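Local coordinates for alpha-rhamnosidase (Dictyoglomus thermophilum, PDB 6I60), which probably hydrolyses terminal non-reducing alpha-L-rhamnose residues in alpha-L-rhamnosides, at residues A[48-53]-A[100-105]; A[69-74]-A[86-91]; A[111-116]-A[135-140]; A[32-37]-A[54-59]. All blocks are in the same frame, centred on the assembly; numbering follows the deposited sequence.

Overall arrangement
All four contacts lie in the N-terminal immunoglobulin-like domain, with centres about 11 to 18 Å apart. Interactions 1 and 4 build the smaller antiparallel sheet, in which strand 52-56 runs between 35-37 and 99-101. Interactions 2 and 3 belong to the five-stranded mixed sheet, where strands 68-74 and 112-120 are neighbours. Along the chain interaction 4 opens first and its segments alternate with those of interaction 1; interaction 2 is nested inside the loop closed by interaction 1, and interaction 3 comes last. Phe-53, Trp-55, Tyr-69, Trp-115 and Phe-135 link the two sheets through their side chains, so the contacts together form much of this sandwich.

Interaction 1. Residues A[48-53]-A[100-105]; sequences KKNPIF and IKYEGK
An antiparallel beta pairing joins Phe-53 to Ile-100 and Ile-52 to Lys-101 in the smaller sheet of the immunoglobulin-like sandwich, between strand 52-56 and the outer strand 99-101. Phe-53 and Ile-100 are the hydrogen-bonded pair: Phe-53 N donates to Ile-100 O at 2.9 Å and Ile-100 N returns a bond of 2.9 Å to Phe-53 O. Beyond the strand ends, Tyr-102 N reaches Pro-51 O at 2.9 Å and carries the pairing into the loops. Tyr-102 carries much of the packing. With CG turned opposite the backbone N (chi1 174°), it lies alongside Pro-51 and Phe-53; its CB is 3.6 Å from Pro-51 CD, and its CD1 is 3.7 Å from Phe-53 CE2. The Phe-53 ring meets Trp-115 and Phe-135 edge to face, which ties this strand to the facing sheet. On the other face, Ile-52 CD1 packs against the root of Lys-101, whose extended chain passes over Asn-50 CB and ends in a hydrogen bond to a bound triethylene glycol. Asn-50 fastens the loop: its ND2 donates to Tyr-102 O at 2.7 Å, nearly straight at 167°, with the acceptor 7° out of the amide plane.

Interaction 2. Residues A[69-74]-A[86-91]; sequences YQVIVS and DVWDTG
Val-73 pairs antiparallel with Trp-88 through a classic beta bulge, its carbonyl oxygen taking both Val-87 N and Trp-88 N at 3.0 Å from the same side of the carbonyl plane, while Val-73 N donates to Trp-88 O at 2.9 Å. Doubling the residues opposite Val-73 puts two side chains against it: its CG1 meets Val-87 CG2, and its CB lies 3.7 Å from Trp-88 CB. Thr-90 CG2 packs on Val-71 CG1 and sits over one face of the indole, toward its rim; Tyr-102 meets the indole edge to face. Pairing continues through a weak Thr-90 N to Val-71 O bond, with Thr-90 OG1 replacing a backbone acceptor for Val-71 N. A chi1 of 69° sets OG1 between its own N and carbonyl carbon, where it accepts from Val-71 N at 3.3 Å and donates to Gly-91 O at 2.9 Å. Asp-89 OD1 closes an Asx turn by accepting from Gly-91 N at 3.0 Å, and also takes Gln-70 NE2 at 3.3 Å on its syn side but tilted out of the carboxylate plane. It thus joins its own turn to Gln-70, and two donors are likely to limit rotation of the carboxylate.

Interaction 3. Residues A[111-116]-A[135-140]; sequences KVYFWK and FETGLM
Phe-135 pairs antiparallel with Tyr-113 in the five-stranded sheet of the immunoglobulin-like sandwich, and its ring forms an aromatic cluster with Tyr-113 and Trp-115. From CB, which packs on the sulfur of Cys-37 in the facing sheet, chi1 of 62° swings the ring back over strand 112-116. CD1 then lies 3.8 Å from Trp-115 CD1, an offset edge-to-face approach in which Phe-135 presents the edge. CE1 passes 3.6 Å from Tyr-113 CB, a carbon that sits over the ring face in a CH-pi contact, and CE2 stands 3.7 Å from Tyr-113 CD1; the two rings are nearly parallel (16°) but slid apart. At the tip, CZ also meets Tyr-113 CB. A serine here would probably open a gap beside Trp-115 and leave Tyr-113 CB without the ring it packs on. On the other face, Glu-136 lies across Val-112 and extends into salt bridges with Arg-191 and Arg-193. One step further on, Thr-137 N donates almost straight to Lys-111 O at 3.1 Å.

Interaction 4. Residues A[32-37]-A[54-59]; sequences PFDLKC and SWKLRH
Phe-33 has CG between its backbone N and carbonyl carbon (chi1 64°), a turn that lays its ring against Lys-56, while Ser-54, with chi1 of 37°, brings OG round to the Lys-36 carbonyl. Lys-56 CB stands over one face of the Phe-33 ring, 3.9 Å from its centroid, in a CH-pi contact. The strands run antiparallel. Phe-33 N donates to Lys-56 O at 3.1 Å and Lys-56 N to Phe-33 O at 2.9 Å, then the register slips by one at a beta bulge, where Asp-34 lies alongside the methylenes of Lys-56. Pairing resumes with Lys-36 N on Ser-54 O at 3.0 Å. Lys-36 O accepts two bonds from Ser-54, from N at 2.9 Å and from OG at 3.2 Å, the hydroxyl coming from above the carbonyl plane. A valine in place of Ser-54 would probably leave Lys-36 O with the backbone N as its one partner from this residue. On the other face, Leu-35 CG packs 3.9 Å from Trp-55 CB, and Pro-32 leans on Trp-55 and Leu-57. Leu-35, Pro-32 and Leu-57 reach strand 112-120 of the facing sheet, while strand 99-101 flanks 52-56 on its other edge.

Interaction 1. Residues A[48-53]-A[100-105]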
loop_
_atom_site.group_PDB
_atom_site.type_symbol
_atom_site.label_atom_id
_atom_site.label_comp_id
_atom_site.label_asym_id
_atom_site.label_seq_id
_atom_site.Cartn_x
_atom_site.Cartn_y
_atom_site.Cartn_z
ATOM N N LYS A 48 11.672 10.793 12.856
ATOM C CA LYS A 48 11.563 12.094 12.208
ATOM C C LYS A 48 11.720 13.198 13.247
ATOM O O LYS A 48 10.985 13.232 14.240
ATOM C CB LYS A 48 10.218 12.216 11.494
ATOM C CG LYS A 48 10.308 12.210 9.980
ATOM C CD LYS A 48 9.072 12.834 9.353
ATOM C CE LYS A 48 9.298 13.149 7.881
ATOM N NZ LYS A 48 9.707 11.942 7.107
ATOM N N LYS A 49 12.683 14.097 13.024
ATOM C CA LYS A 49 12.882 15.207 13.950
ATOM C C LYS A 49 11.682 16.143 13.962
ATOM O O LYS A 49 11.397 16.775 14.986
ATOM C CB LYS A 49 14.153 15.976 13.589
ATOM C CG LYS A 49 15.413 15.127 13.598
ATOM C CD LYS A 49 16.116 15.189 14.944
ATOM C CE LYS A 49 17.353 14.304 14.964
ATOM N NZ LYS A 49 18.434 14.821 14.076
ATOM N N ASN A 50 10.964 16.243 12.841
ATOM C CA ASN A 50 9.750 17.047 12.731
ATOM C C ASN A 50 8.614 16.139 12.274
ATOM O O ASN A 50 8.260 16.122 11.085
ATOM C CB ASN A 50 9.944 18.216 11.769
ATOM C CG ASN A 50 11.136 19.076 12.131
ATOM O OD1 ASN A 50 12.285 18.661 11.984
ATOM N ND2 ASN A 50 10.868 20.285 12.612
ATOM N N PRO A 51 8.020 15.370 13.185
ATOM C CA PRO A 51 6.917 14.481 12.799
ATOM C C PRO A 51 5.671 15.267 12.414
ATOM O O PRO A 51 5.573 16.482 12.598
ATOM C CB PRO A 51 6.681 13.635 14.055
ATOM C CG PRO A 51 7.211 14.468 15.175
ATOM C CD PRO A 51 8.374 15.229 14.608
ATOM N N ILE A 52 4.700 14.539 11.870
ATOM C CA ILE A 52 3.445 15.114 11.400
ATOM C C ILE A 52 2.351 14.811 12.417
ATOM O O ILE A 52 2.194 13.661 12.850
ATOM C CB ILE A 52 3.072 14.569 10.010
ATOM C CG1 ILE A 52 4.194 14.846 9.006
ATOM C CG2 ILE A 52 1.759 15.169 9.535
ATOM C CD1 ILE A 52 4.292 16.295 8.573
ATOM N N PHE A 53 1.596 15.837 12.797
ATOM C CA PHE A 53 0.483 15.707 13.728
ATOM C C PHE A 53 -0.833 15.924 12.991
ATOM O O PHE A 53 -0.913 16.750 12.076
ATOM C CB PHE A 53 0.604 16.708 14.882
ATOM C CG PHE A 53 1.753 16.430 15.811
ATOM C CD1 PHE A 53 1.601 15.564 16.882
ATOM C CD2 PHE A 53 2.983 17.034 15.614
ATOM C CE1 PHE A 53 2.655 15.305 17.739
ATOM C CE2 PHE A 53 4.043 16.780 16.466
ATOM C CZ PHE A 53 3.877 15.914 17.530
ATOM N N ILE A 100 -0.282 19.161 10.609
ATOM C CA ILE A 100 0.761 20.131 10.914
ATOM C C ILE A 100 2.112 19.434 10.989
ATOM O O ILE A 100 2.213 18.258 11.355
ATOM C CB ILE A 100 0.472 20.884 12.233
ATOM C CG1 ILE A 100 -1.027 21.132 12.396
ATOM C CG2 ILE A 100 1.232 22.201 12.274
ATOM C CD1 ILE A 100 -1.611 22.074 11.364
ATOM N N LYS A 101 3.156 20.176 10.633
ATOM C CA LYS A 101 4.528 19.724 10.798
ATOM C C LYS A 101 5.077 20.243 12.122
ATOM O O LYS A 101 4.857 21.402 12.488
ATOM C CB LYS A 101 5.398 20.204 9.635
ATOM C CG LYS A 101 6.894 19.985 9.824
ATOM C CD LYS A 101 7.704 21.000 9.026
ATOM C CE LYS A 101 9.129 20.520 8.793
ATOM N NZ LYS A 101 9.809 21.275 7.700
ATOM N N TYR A 102 5.783 19.372 12.838
ATOM C CA TYR A 102 6.317 19.723 14.147
ATOM C C TYR A 102 7.365 20.822 14.028
ATOM O O TYR A 102 8.229 20.789 13.147
ATOM C CB TYR A 102 6.921 18.488 14.813
ATOM C CG TYR A 102 7.639 18.764 16.114
ATOM C CD1 TYR A 102 6.931 18.995 17.284
ATOM C CD2 TYR A 102 9.027 18.779 16.175
ATOM C CE1 TYR A 102 7.581 19.241 18.476
ATOM C CE2 TYR A 102 9.687 19.026 17.362
ATOM C CZ TYR A 102 8.958 19.255 18.510
ATOM O OH TYR A 102 9.604 19.501 19.700
ATOM N N GLU A 103 7.282 21.805 14.930
ATOM C CA GLU A 103 8.189 22.947 14.918
ATOM C C GLU A 103 8.597 23.352 16.331
ATOM O O GLU A 103 8.839 24.535 16.595
ATOM C CB GLU A 103 7.558 24.147 14.205
ATOM C CG GLU A 103 7.535 24.048 12.689
ATOM C CD GLU A 103 6.856 25.243 12.045
ATOM O OE1 GLU A 103 5.806 25.678 12.562
ATOM O OE2 GLU A 103 7.372 25.750 11.025
ATOM N N GLY A 104 8.675 22.394 17.248
ATOM C CA GLY A 104 8.990 22.664 18.633
ATOM C C GLY A 104 10.458 22.470 18.952
ATOM O O GLY A 104 11.328 22.510 18.076
ATOM N N LYS A 105 10.732 22.264 20.238
ATOM C CA LYS A 105 12.095 22.014 20.685
ATOM C C LYS A 105 12.648 20.762 20.013
ATOM O O LYS A 105 11.915 19.804 19.755
ATOM C CB LYS A 105 12.126 21.865 22.209
ATOM C CG LYS A 105 13.494 21.548 22.788
ATOM C CD LYS A 105 13.780 22.370 24.036
ATOM C CE LYS A 105 14.772 21.659 24.943
ATOM N NZ LYS A 105 15.255 22.542 26.039
#

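Interaction 2. Residues A[69-74]-A[86-91]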
loop_
_atom_site.group_PDB
_atom_site.type_symbol
_atom_site.label_atom_id
_atom_site.label_comp_id
_atom_site.label_asym_id
_atom_site.label_seq_id
_atom_site.Cartn_x
_atom_site.Cartn_y
_atom_site.Cartn_z
ATOM N N TYR A 69 -6.284 26.510 15.735
ATOM C CA TYR A 69 -5.872 25.361 16.529
ATOM C C TYR A 69 -4.702 25.755 17.421
ATOM O O TYR A 69 -4.045 26.776 17.207
ATOM C CB TYR A 69 -5.485 24.162 15.646
ATOM C CG TYR A 69 -4.178 24.338 14.901
ATOM C CD1 TYR A 69 -2.969 23.945 15.467
ATOM C CD2 TYR A 69 -4.152 24.899 13.632
ATOM C CE1 TYR A 69 -1.776 24.110 14.793
ATOM C CE2 TYR A 69 -2.964 25.065 12.948
ATOM C CZ TYR A 69 -1.779 24.672 13.534
ATOM O OH TYR A 69 -0.595 24.839 12.853
ATOM N N GLN A 70 -4.447 24.922 18.426
ATOM C CA GLN A 70 -3.294 25.093 19.302
ATOM C C GLN A 70 -2.922 23.733 19.867
ATOM O O GLN A 70 -3.748 23.091 20.521
ATOM C CB GLN A 70 -3.588 26.075 20.435
ATOM C CG GLN A 70 -2.460 26.170 21.453
ATOM C CD GLN A 70 -2.924 26.692 22.796
ATOM O OE1 GLN A 70 -4.070 27.114 22.948
ATOM N NE2 GLN A 70 -2.033 26.671 23.781
ATOM N N VAL A 71 -1.691 23.297 19.620
ATOM C CA VAL A 71 -1.198 22.015 20.109
ATOM C C VAL A 71 -0.079 22.281 21.105
ATOM O O VAL A 71 0.792 23.126 20.865
ATOM C CB VAL A 71 -0.726 21.110 18.956
ATOM C CG1 VAL A 71 0.143 21.881 17.985
ATOM C CG2 VAL A 71 0.020 19.902 19.495
ATOM N N ILE A 72 -0.119 21.583 22.234
ATOM C CA ILE A 72 0.875 21.715 23.288
ATOM C C ILE A 72 1.639 20.405 23.370
ATOM O O ILE A 72 1.026 19.332 23.424
ATOM C CB ILE A 72 0.216 22.049 24.638
ATOM C CG1 ILE A 72 -0.313 23.484 24.622
ATOM C CG2 ILE A 72 1.192 21.811 25.778
ATOM C CD1 ILE A 72 -0.461 24.112 25.990
ATOM N N VAL A 73 2.967 20.476 23.368
ATOM C CA VAL A 73 3.788 19.288 23.541
ATOM C C VAL A 73 4.641 19.488 24.780
ATOM O O VAL A 73 5.248 20.551 24.957
ATOM C CB VAL A 73 4.649 18.992 22.302
ATOM C CG1 VAL A 73 5.498 17.710 22.524
ATOM C CG2 VAL A 73 3.744 18.930 21.053
ATOM N N SER A 74 4.672 18.474 25.641
ATOM C CA SER A 74 5.362 18.533 26.917
ATOM C C SER A 74 6.228 17.291 27.091
ATOM O O SER A 74 6.166 16.337 26.307
ATOM C CB SER A 74 4.375 18.650 28.086
ATOM O OG SER A 74 3.573 19.811 27.964
ATOM N N ASP A 86 6.040 22.845 27.389
ATOM C CA ASP A 86 7.379 22.467 27.836
ATOM C C ASP A 86 8.350 22.392 26.667
ATOM O O ASP A 86 9.445 22.962 26.717
ATOM C CB ASP A 86 7.331 21.138 28.589
ATOM C CG ASP A 86 8.640 20.819 29.282
ATOM O OD1 ASP A 86 8.601 20.282 30.408
ATOM O OD2 ASP A 86 9.710 21.104 28.703
ATOM N N VAL A 87 7.975 21.698 25.596
ATOM C CA VAL A 87 8.819 21.641 24.413
ATOM C C VAL A 87 8.136 22.168 23.156
ATOM O O VAL A 87 8.828 22.412 22.150
ATOM C CB VAL A 87 9.352 20.212 24.174
ATOM C CG1 VAL A 87 9.817 19.608 25.519
ATOM C CG2 VAL A 87 8.337 19.354 23.455
ATOM N N TRP A 88 6.816 22.367 23.154
ATOM C CA TRP A 88 6.161 23.088 22.069
ATOM C C TRP A 88 4.870 23.723 22.565
ATOM O O TRP A 88 4.130 23.123 23.350
ATOM C CB TRP A 88 5.853 22.187 20.868
ATOM C CG TRP A 88 5.692 22.970 19.576
ATOM C CD1 TRP A 88 6.096 24.255 19.343
ATOM C CD2 TRP A 88 5.095 22.514 18.352
ATOM N NE1 TRP A 88 5.790 24.627 18.056
ATOM C CE2 TRP A 88 5.175 23.576 17.426
ATOM C CE3 TRP A 88 4.501 21.314 17.949
ATOM C CZ2 TRP A 88 4.683 23.472 16.124
ATOM C CZ3 TRP A 88 4.013 21.215 16.656
ATOM C CH2 TRP A 88 4.107 22.288 15.761
ATOM N N ASP A 89 4.602 24.936 22.078
ATOM C CA ASP A 89 3.335 25.621 22.334
ATOM C C ASP A 89 3.099 26.583 21.172
ATOM O O ASP A 89 3.689 27.667 21.132
ATOM C CB ASP A 89 3.353 26.354 23.669
ATOM C CG ASP A 89 1.974 26.838 24.088
ATOM O OD1 ASP A 89 1.153 27.154 23.197
ATOM O OD2 ASP A 89 1.715 26.906 25.309
ATOM N N THR A 90 2.244 26.176 20.232
ATOM C CA THR A 90 1.977 27.000 19.059
ATOM C C THR A 90 1.137 28.228 19.382
ATOM O O THR A 90 1.185 29.208 18.632
ATOM C CB THR A 90 1.263 26.179 17.984
ATOM O OG1 THR A 90 -0.061 25.856 18.428
ATOM C CG2 THR A 90 2.018 24.899 17.710
ATOM N N GLY A 91 0.374 28.201 20.470
ATOM C CA GLY A 91 -0.591 29.253 20.689
ATOM C C GLY A 91 -1.741 29.111 19.705
ATOM O O GLY A 91 -1.815 28.169 18.914
#

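Interaction 3. Residues A[111-116]-A[135-140]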
loop_
_atom_site.group_PDB
_atom_site.type_symbol
_atom_site.label_atom_id
_atom_site.label_comp_id
_atom_site.label_asym_id
_atom_site.label_seq_id
_atom_site.Cartn_x
_atom_site.Cartn_y
_atom_site.Cartn_z
ATOM N N LYS A 111 13.123 9.436 24.260
ATOM C CA LYS A 111 12.255 10.213 25.132
ATOM C C LYS A 111 10.803 10.054 24.702
ATOM O O LYS A 111 10.501 9.979 23.508
ATOM C CB LYS A 111 12.649 11.692 25.125
ATOM C CG LYS A 111 13.906 12.002 25.928
ATOM C CD LYS A 111 13.678 13.151 26.899
ATOM C CE LYS A 111 14.971 13.907 27.179
ATOM N NZ LYS A 111 16.158 13.007 27.180
ATOM N N VAL A 112 9.908 9.995 25.685
ATOM C CA VAL A 112 8.470 9.920 25.449
ATOM C C VAL A 112 7.885 11.313 25.627
ATOM O O VAL A 112 8.160 11.987 26.628
ATOM C CB VAL A 112 7.800 8.908 26.398
ATOM C CG1 VAL A 112 6.318 9.223 26.575
ATOM C CG2 VAL A 112 7.983 7.494 25.877
ATOM N N TYR A 113 7.088 11.752 24.657
ATOM C CA TYR A 113 6.455 13.059 24.699
ATOM C C TYR A 113 4.940 12.911 24.765
ATOM O O TYR A 113 4.379 11.860 24.444
ATOM C CB TYR A 113 6.846 13.906 23.482
ATOM C CG TYR A 113 8.334 14.130 23.349
ATOM C CD1 TYR A 113 9.139 13.213 22.683
ATOM C CD2 TYR A 113 8.935 15.257 23.890
ATOM C CE1 TYR A 113 10.502 13.413 22.562
ATOM C CE2 TYR A 113 10.296 15.467 23.774
ATOM C CZ TYR A 113 11.075 14.542 23.110
ATOM O OH TYR A 113 12.431 14.755 22.994
ATOM N N PHE A 114 4.286 13.988 25.191
ATOM C CA PHE A 114 2.838 14.044 25.318
ATOM C C PHE A 114 2.328 15.267 24.572
ATOM O O PHE A 114 3.025 16.281 24.472
ATOM C CB PHE A 114 2.403 14.105 26.792
ATOM C CG PHE A 114 3.068 13.076 27.667
ATOM C CD1 PHE A 114 4.342 13.290 28.172
ATOM C CD2 PHE A 114 2.417 11.896 27.990
ATOM C CE1 PHE A 114 4.954 12.344 28.971
ATOM C CE2 PHE A 114 3.024 10.948 28.793
ATOM C CZ PHE A 114 4.294 11.173 29.284
ATOM N N TRP A 115 1.108 15.173 24.044
ATOM C CA TRP A 115 0.560 16.300 23.303
ATOM C C TRP A 115 -0.961 16.261 23.312
ATOM O O TRP A 115 -1.565 15.195 23.170
ATOM C CB TRP A 115 1.086 16.333 21.860
ATOM C CG TRP A 115 0.572 15.244 20.959
ATOM C CD1 TRP A 115 0.809 13.904 21.070
ATOM C CD2 TRP A 115 -0.245 15.411 19.791
ATOM N NE1 TRP A 115 0.182 13.227 20.049
ATOM C CE2 TRP A 115 -0.471 14.129 19.252
ATOM C CE3 TRP A 115 -0.812 16.521 19.154
ATOM C CZ2 TRP A 115 -1.239 13.926 18.106
ATOM C CZ3 TRP A 115 -1.572 16.318 18.016
ATOM C CH2 TRP A 115 -1.778 15.030 17.504
ATOM N N LYS A 116 -1.563 17.433 23.494
ATOM C CA LYS A 116 -2.991 17.660 23.338
ATOM C C LYS A 116 -3.201 18.763 22.307
ATOM O O LYS A 116 -2.247 19.387 21.834
ATOM C CB LYS A 116 -3.647 18.038 24.671
ATOM C CG LYS A 116 -2.850 17.634 25.899
ATOM C CD LYS A 116 -3.252 18.452 27.117
ATOM C CE LYS A 116 -2.693 19.864 27.043
ATOM N NZ LYS A 116 -3.061 20.671 28.241
ATOM N N PHE A 135 3.814 10.159 21.796
ATOM C CA PHE A 135 4.697 9.621 20.770
ATOM C C PHE A 135 6.089 9.468 21.362
ATOM O O PHE A 135 6.585 10.380 22.030
ATOM C CB PHE A 135 4.725 10.510 19.515
ATOM C CG PHE A 135 5.254 11.898 19.750
ATOM C CD1 PHE A 135 4.424 12.899 20.226
ATOM C CD2 PHE A 135 6.574 12.208 19.463
ATOM C CE1 PHE A 135 4.905 14.178 20.431
ATOM C CE2 PHE A 135 7.062 13.485 19.666
ATOM C CZ PHE A 135 6.227 14.471 20.149
ATOM N N GLU A 136 6.702 8.309 21.138
ATOM C CA GLU A 136 8.020 7.993 21.673
ATOM C C GLU A 136 9.045 7.992 20.547
ATOM O O GLU A 136 8.815 7.393 19.492
ATOM C CB GLU A 136 8.020 6.635 22.378
ATOM C CG GLU A 136 9.409 6.140 22.755
ATOM C CD GLU A 136 9.378 5.022 23.779
ATOM O OE1 GLU A 136 8.281 4.696 24.278
ATOM O OE2 GLU A 136 10.454 4.461 24.081
ATOM N N THR A 137 10.171 8.657 20.777
ATOM C CA THR A 137 11.245 8.679 19.798
ATOM C C THR A 137 12.100 7.426 19.926
ATOM O O THR A 137 12.313 6.910 21.027
ATOM C CB THR A 137 12.109 9.929 19.976
ATOM O OG1 THR A 137 12.488 10.059 21.351
ATOM C CG2 THR A 137 11.341 11.171 19.552
ATOM N N GLY A 138 12.608 6.966 18.797
ATOM C CA GLY A 138 13.454 5.804 18.748
ATOM C C GLY A 138 14.873 6.181 19.073
ATOM O O GLY A 138 15.112 6.953 19.972
ATOM N N LEU A 139 15.827 5.688 18.290
ATOM C CA LEU A 139 17.235 5.975 18.523
ATOM C C LEU A 139 17.646 7.283 17.947
ATOM O O LEU A 139 18.704 7.757 18.252
ATOM C CB LEU A 139 18.131 4.893 17.981
ATOM C CG LEU A 139 18.274 3.754 18.966
ATOM C CD1 LEU A 139 19.648 3.161 18.891
ATOM C CD2 LEU A 139 18.038 4.255 20.357
ATOM N N MET A 140 16.803 7.820 17.084
ATOM C CA MET A 140 16.930 9.106 16.484
ATOM C C MET A 140 18.151 9.328 15.688
ATOM O O MET A 140 19.140 9.869 16.148
ATOM C CB MET A 140 16.763 10.206 17.511
ATOM C CG MET A 140 15.346 10.362 17.981
ATOM S SD MET A 140 14.622 11.787 17.206
ATOM C CE MET A 140 15.856 12.991 17.619
#

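Interaction 4. Residues A[32-37]-A[54-59]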
loop_
_atom_site.group_PDB
_atom_site.type_symbol
_atom_site.label_atom_id
_atom_site.label_comp_id
_atom_site.label_asym_id
_atom_site.label_seq_id
_atom_site.Cartn_x
_atom_site.Cartn_y
_atom_site.Cartn_z
ATOM N N PRO A 32 -10.818 17.736 19.823
ATOM C CA PRO A 32 -10.354 16.909 18.702
ATOM C C PRO A 32 -10.121 15.469 19.136
ATOM O O PRO A 32 -9.682 15.199 20.256
ATOM C CB PRO A 32 -9.050 17.588 18.275
ATOM C CG PRO A 32 -9.201 18.999 18.721
ATOM C CD PRO A 32 -9.993 18.945 19.993
ATOM N N PHE A 33 -10.429 14.538 18.236
ATOM C CA PHE A 33 -10.318 13.115 18.512
ATOM C C PHE A 33 -9.487 12.447 17.425
ATOM O O PHE A 33 -9.187 13.039 16.384
ATOM C CB PHE A 33 -11.702 12.453 18.613
ATOM C CG PHE A 33 -12.493 12.495 17.335
ATOM C CD1 PHE A 33 -13.220 13.621 16.990
ATOM C CD2 PHE A 33 -12.512 11.403 16.481
ATOM C CE1 PHE A 33 -13.948 13.660 15.814
ATOM C CE2 PHE A 33 -13.238 11.436 15.305
ATOM C CZ PHE A 33 -13.957 12.566 14.970
ATOM N N ASP A 34 -9.123 11.191 17.686
ATOM C CA ASP A 34 -8.304 10.389 16.777
ATOM C C ASP A 34 -7.008 11.118 16.429
ATOM O O ASP A 34 -6.664 11.319 15.261
ATOM C CB ASP A 34 -9.085 10.016 15.515
ATOM C CG ASP A 34 -8.434 8.884 14.740
ATOM O OD1 ASP A 34 -7.425 8.326 15.227
ATOM O OD2 ASP A 34 -8.924 8.558 13.638
ATOM N N LEU A 35 -6.284 11.520 17.467
ATOM C CA LEU A 35 -5.043 12.261 17.294
ATOM C C LEU A 35 -3.936 11.307 16.864
ATOM O O LEU A 35 -3.659 10.314 17.548
ATOM C CB LEU A 35 -4.673 12.986 18.586
ATOM C CG LEU A 35 -5.337 14.351 18.781
ATOM C CD1 LEU A 35 -6.738 14.192 19.351
ATOM C CD2 LEU A 35 -4.486 15.219 19.688
ATOM N N LYS A 36 -3.304 11.606 15.733
ATOM C CA LYS A 36 -2.286 10.743 15.152
ATOM C C LYS A 36 -0.976 11.507 15.026
ATOM O O LYS A 36 -0.958 12.649 14.556
ATOM C CB LYS A 36 -2.727 10.222 13.780
ATOM C CG LYS A 36 -4.112 9.596 13.766
ATOM C CD LYS A 36 -4.136 8.305 12.963
ATOM C CE LYS A 36 -5.506 8.070 12.341
ATOM N NZ LYS A 36 -5.607 8.664 10.977
ATOM N N CYS A 37 0.110 10.875 15.457
ATOM C CA CYS A 37 1.460 11.344 15.188
ATOM C C CYS A 37 2.098 10.392 14.188
ATOM O O CYS A 37 2.086 9.175 14.393
ATOM C CB CYS A 37 2.293 11.412 16.468
ATOM S SG CYS A 37 4.029 11.819 16.187
ATOM N N SER A 54 -1.862 15.183 13.396
ATOM C CA SER A 54 -3.162 15.270 12.749
ATOM C C SER A 54 -4.250 14.953 13.763
ATOM O O SER A 54 -3.996 14.348 14.808
ATOM C CB SER A 54 -3.254 14.323 11.545
ATOM O OG SER A 54 -2.573 13.107 11.801
ATOM N N TRP A 55 -5.473 15.371 13.437
ATOM C CA TRP A 55 -6.620 15.155 14.308
ATOM C C TRP A 55 -7.898 15.329 13.502
ATOM O O TRP A 55 -7.908 15.976 12.452
ATOM C CB TRP A 55 -6.611 16.118 15.499
ATOM C CG TRP A 55 -6.522 17.554 15.089
ATOM C CD1 TRP A 55 -7.548 18.356 14.681
ATOM C CD2 TRP A 55 -5.338 18.358 15.038
ATOM N NE1 TRP A 55 -7.076 19.612 14.381
ATOM C CE2 TRP A 55 -5.723 19.639 14.592
ATOM C CE3 TRP A 55 -3.991 18.121 15.328
ATOM C CZ2 TRP A 55 -4.810 20.676 14.431
ATOM C CZ3 TRP A 55 -3.089 19.150 15.166
ATOM C CH2 TRP A 55 -3.502 20.414 14.723
ATOM N N LYS A 56 -8.978 14.748 14.018
ATOM C CA LYS A 56 -10.306 14.858 13.433
ATOM C C LYS A 56 -11.208 15.687 14.339
ATOM O O LYS A 56 -10.935 15.865 15.530
ATOM C CB LYS A 56 -10.919 13.472 13.201
ATOM C CG LYS A 56 -10.110 12.589 12.269
ATOM C CD LYS A 56 -10.590 11.147 12.309
ATOM C CE LYS A 56 -9.825 10.280 11.317
ATOM N NZ LYS A 56 -9.985 10.762 9.916
ATOM N N LEU A 57 -12.298 16.192 13.765
ATOM C CA LEU A 57 -13.169 17.128 14.461
ATOM C C LEU A 57 -14.613 16.653 14.421
ATOM O O LEU A 57 -15.027 15.930 13.511
ATOM C CB LEU A 57 -13.073 18.532 13.854
ATOM C CG LEU A 57 -11.667 19.129 13.825
ATOM C CD1 LEU A 57 -11.645 20.409 13.011
ATOM C CD2 LEU A 57 -11.173 19.373 15.240
ATOM N N ARG A 58 -15.377 17.082 15.425
ATOM C CA ARG A 58 -16.791 16.753 15.544
ATOM C C ARG A 58 -17.488 17.899 16.263
ATOM O O ARG A 58 -16.986 18.390 17.278
ATOM C CB ARG A 58 -16.993 15.437 16.305
ATOM C CG ARG A 58 -18.422 15.195 16.772
ATOM C CD ARG A 58 -18.932 13.838 16.311
ATOM N NE ARG A 58 -20.044 13.358 17.130
ATOM C CZ ARG A 58 -20.486 12.105 17.129
ATOM N NH1 ARG A 58 -19.913 11.196 16.351
ATOM N NH2 ARG A 58 -21.502 11.758 17.908
ATOM N N HIS A 59 -18.634 18.323 15.739
ATOM C CA HIS A 59 -19.372 19.439 16.306
ATOM C C HIS A 59 -20.850 19.087 16.396
ATOM O O HIS A 59 -21.347 18.212 15.682
ATOM C CB HIS A 59 -19.185 20.715 15.473
ATOM C CG HIS A 59 -19.387 21.979 16.249
ATOM N ND1 HIS A 59 -20.623 22.568 16.402
ATOM C CD2 HIS A 59 -18.509 22.767 16.913
ATOM C CE1 HIS A 59 -20.499 23.665 17.127
ATOM N NE2 HIS A 59 -19.226 23.809 17.451
#